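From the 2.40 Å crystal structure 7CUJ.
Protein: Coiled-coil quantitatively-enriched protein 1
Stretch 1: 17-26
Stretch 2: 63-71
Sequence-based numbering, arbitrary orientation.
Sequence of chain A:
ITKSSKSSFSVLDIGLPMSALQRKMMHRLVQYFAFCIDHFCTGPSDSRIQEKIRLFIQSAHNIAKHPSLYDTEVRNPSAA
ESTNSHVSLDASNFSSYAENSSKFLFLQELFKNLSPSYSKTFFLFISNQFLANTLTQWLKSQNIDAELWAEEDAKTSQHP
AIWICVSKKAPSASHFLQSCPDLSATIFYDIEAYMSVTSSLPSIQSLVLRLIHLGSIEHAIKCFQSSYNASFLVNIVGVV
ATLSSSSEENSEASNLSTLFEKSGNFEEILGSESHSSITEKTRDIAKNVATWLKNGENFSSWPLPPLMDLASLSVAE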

# COMPACT_ATOMS: atom_id res chain seq x y z
N PRO A 17 -12.37 18.43 -20.59
CA PRO A 17 -11.09 18.23 -19.90
C PRO A 17 -11.21 18.36 -18.38
O PRO A 17 -12.07 19.09 -17.88
CB PRO A 17 -10.21 19.36 -20.47
CG PRO A 17 -11.20 20.46 -20.82
CD PRO A 17 -12.48 19.75 -21.22
N MET A 18 -10.34 17.65 -17.66
CA MET A 18 -10.29 17.74 -16.21
C MET A 18 -9.44 18.94 -15.81
O MET A 18 -8.52 19.34 -16.53
CB MET A 18 -9.67 16.48 -15.59
CG MET A 18 -10.43 15.20 -15.89
SD MET A 18 -9.93 13.85 -14.79
CE MET A 18 -11.18 14.00 -13.52
N SER A 19 -9.77 19.51 -14.64
CA SER A 19 -9.02 20.62 -14.07
C SER A 19 -7.71 20.10 -13.46
O SER A 19 -7.55 18.90 -13.28
CB SER A 19 -9.85 21.33 -13.05
OG SER A 19 -10.47 20.40 -12.18
N ALA A 20 -6.80 21.03 -13.14
CA ALA A 20 -5.54 20.69 -12.51
C ALA A 20 -5.79 19.97 -11.18
O ALA A 20 -5.08 19.02 -10.86
CB ALA A 20 -4.70 21.93 -12.32
N LEU A 21 -6.81 20.43 -10.45
CA LEU A 21 -7.21 19.88 -9.16
C LEU A 21 -7.62 18.42 -9.32
O LEU A 21 -7.19 17.56 -8.55
CB LEU A 21 -8.39 20.70 -8.62
CG LEU A 21 -8.60 20.74 -7.10
CD1 LEU A 21 -10.05 21.04 -6.77
CD2 LEU A 21 -8.15 19.46 -6.41
N GLN A 22 -8.48 18.15 -10.31
CA GLN A 22 -9.02 16.82 -10.56
C GLN A 22 -7.88 15.85 -10.88
O GLN A 22 -7.91 14.71 -10.43
CB GLN A 22 -10.04 16.86 -11.69
CG GLN A 22 -11.44 17.25 -11.26
CD GLN A 22 -12.40 17.42 -12.42
OE1 GLN A 22 -12.08 18.04 -13.42
NE2 GLN A 22 -13.59 16.85 -12.28
N ARG A 23 -6.90 16.32 -11.65
CA ARG A 23 -5.77 15.50 -12.06
C ARG A 23 -4.89 15.18 -10.85
O ARG A 23 -4.45 14.04 -10.70
CB ARG A 23 -4.96 16.19 -13.17
CG ARG A 23 -5.69 16.24 -14.50
CD ARG A 23 -5.44 17.54 -15.23
NE ARG A 23 -4.68 17.36 -16.45
CZ ARG A 23 -5.12 17.65 -17.67
NH1 ARG A 23 -6.33 18.16 -17.84
NH2 ARG A 23 -4.34 17.45 -18.72
N LYS A 24 -4.64 16.19 -10.02
CA LYS A 24 -3.89 16.00 -8.79
C LYS A 24 -4.56 14.92 -7.95
O LYS A 24 -3.89 14.02 -7.45
CB LYS A 24 -3.85 17.30 -7.98
CG LYS A 24 -2.82 18.33 -8.41
CD LYS A 24 -2.76 19.47 -7.42
CE LYS A 24 -2.23 20.75 -8.02
NZ LYS A 24 -2.73 21.93 -7.28
N MET A 25 -5.89 15.03 -7.82
CA MET A 25 -6.67 14.13 -7.00
C MET A 25 -6.60 12.70 -7.55
O MET A 25 -6.50 11.75 -6.78
CB MET A 25 -8.13 14.58 -6.93
CG MET A 25 -8.36 15.69 -5.93
SD MET A 25 -10.12 16.06 -5.77
CE MET A 25 -10.16 16.76 -4.13
N MET A 26 -6.64 12.58 -8.88
CA MET A 26 -6.53 11.30 -9.55
C MET A 26 -5.15 10.70 -9.31
O MET A 26 -5.02 9.50 -9.10
CB MET A 26 -6.79 11.44 -11.06
CG MET A 26 -8.25 11.57 -11.42
SD MET A 26 -9.31 10.29 -10.68
CE MET A 26 -8.60 8.82 -11.41
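Stretch 2 (63-71) IAKHPSLYD

Stretch 2 enters as the last part of a helix, residues 63 to 65, breaks at H66, makes a 3-10 segment from 67 to 69, and lies against the start of the helix that runs from A20 through M26. The CA atoms come nearest at P67 and Q22, with P67 CA 6.1 Å from Q22 CA, and the contact buries 419 Å² counted over both sides.

I63, helical at phi/psi -59/-37, points its CA-to-CB bond toward stretch 1 and gives up more area than any other residue here, 102 Å². With chi1 m and chi2 t, its CD1 lies 3.9 Å from M25 CB and 3.8 Å from M26 SD, while its CG2 lies 4.1 Å from M18 CE. Its carbonyl is the acceptor of the one hydrogen bond between the stretches: Q22 NE2 to I63 O, 2.8 Å, with an angle of 158° at the hydrogen. The same amide has its OE1 engaged by the backbone of its own stretch, S19 N to Q22 OE1 at 3.0 Å, so one side chain links the N-cap residue to the end of the other helix.

A64 is turned sideways and is met through its backbone, A64 CA to M18 CE at 4.2 Å. K65 directs its CA-to-CB bond away, as does H66, whose phi/psi of -162/132 marks the departure from helical geometry.

P67 returns the chain to stretch 1. Its CB is 3.6 Å from both L21 CD1 and M25 SD, and its 75 Å² of covered area confirms close packing. S68 and L69 make no contact, the former pointing away and the latter sideways. Y70 N donates to P67 O at 3.0 Å, and Y70 CB packs 3.9 Å from M25 CE. D71 then lies out of contact, its side chain no nearer than 7.5 Å.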

# COMPACT_ATOMS: atom_id res chain seq x y z
N ILE A 63 -14.43 12.16 -8.11
CA ILE A 63 -13.52 13.18 -8.61
C ILE A 63 -14.01 13.68 -9.97
O ILE A 63 -13.93 14.87 -10.26
CB ILE A 63 -12.07 12.65 -8.66
CG1 ILE A 63 -11.52 12.40 -7.25
CG2 ILE A 63 -11.16 13.58 -9.46
CD1 ILE A 63 -10.38 11.40 -7.18
N ALA A 64 -14.54 12.76 -10.78
CA ALA A 64 -15.01 13.05 -12.12
C ALA A 64 -16.34 13.80 -12.08
O ALA A 64 -16.66 14.53 -13.01
CB ALA A 64 -15.12 11.78 -12.92
N LYS A 65 -17.11 13.61 -11.00
CA LYS A 65 -18.35 14.35 -10.82
C LYS A 65 -18.01 15.79 -10.42
O LYS A 65 -18.30 16.72 -11.17
CB LYS A 65 -19.26 13.68 -9.79
CG LYS A 65 -19.95 12.42 -10.27
CD LYS A 65 -20.72 11.71 -9.18
CE LYS A 65 -20.57 10.20 -9.25
NZ LYS A 65 -21.28 9.52 -8.14
N HIS A 66 -17.39 15.94 -9.25
CA HIS A 66 -16.88 17.23 -8.81
C HIS A 66 -15.86 17.04 -7.70
O HIS A 66 -16.11 16.30 -6.75
CB HIS A 66 -18.03 18.13 -8.33
CG HIS A 66 -17.73 19.58 -8.47
ND1 HIS A 66 -18.30 20.35 -9.46
CD2 HIS A 66 -16.92 20.40 -7.77
CE1 HIS A 66 -17.86 21.59 -9.35
NE2 HIS A 66 -17.01 21.65 -8.32
N PRO A 67 -14.68 17.69 -7.77
CA PRO A 67 -13.66 17.57 -6.72
C PRO A 67 -14.12 18.05 -5.35
O PRO A 67 -13.60 17.61 -4.33
CB PRO A 67 -12.48 18.41 -7.25
CG PRO A 67 -13.09 19.34 -8.28
CD PRO A 67 -14.24 18.56 -8.88
N SER A 68 -15.13 18.94 -5.32
CA SER A 68 -15.59 19.55 -4.09
C SER A 68 -16.43 18.57 -3.26
O SER A 68 -16.87 18.91 -2.17
CB SER A 68 -16.32 20.84 -4.34
OG SER A 68 -17.57 20.61 -4.96
N LEU A 69 -16.62 17.34 -3.77
CA LEU A 69 -17.15 16.26 -2.96
C LEU A 69 -16.17 15.91 -1.83
O LEU A 69 -16.52 15.16 -0.92
CB LEU A 69 -17.45 15.03 -3.83
CG LEU A 69 -18.63 15.12 -4.80
CD1 LEU A 69 -18.84 13.80 -5.52
CD2 LEU A 69 -19.91 15.54 -4.09
N TYR A 70 -14.93 16.44 -1.90
CA TYR A 70 -13.92 16.22 -0.87
C TYR A 70 -13.58 17.52 -0.15
O TYR A 70 -12.54 17.63 0.49
CB TYR A 70 -12.70 15.48 -1.44
CG TYR A 70 -13.04 14.09 -1.92
CD1 TYR A 70 -13.21 13.05 -1.02
CD2 TYR A 70 -13.25 13.83 -3.26
CE1 TYR A 70 -13.56 11.78 -1.44
CE2 TYR A 70 -13.59 12.57 -3.70
CZ TYR A 70 -13.75 11.54 -2.79
OH TYR A 70 -14.10 10.29 -3.22
N ASP A 71 -14.49 18.50 -0.26
CA ASP A 71 -14.45 19.70 0.57
C ASP A 71 -15.20 19.39 1.86
O ASP A 71 -16.30 18.85 1.82
CB ASP A 71 -15.07 20.89 -0.17
CG ASP A 71 -14.83 22.24 0.48
OD1 ASP A 71 -14.17 22.28 1.54
OD2 ASP A 71 -15.30 23.25 -0.08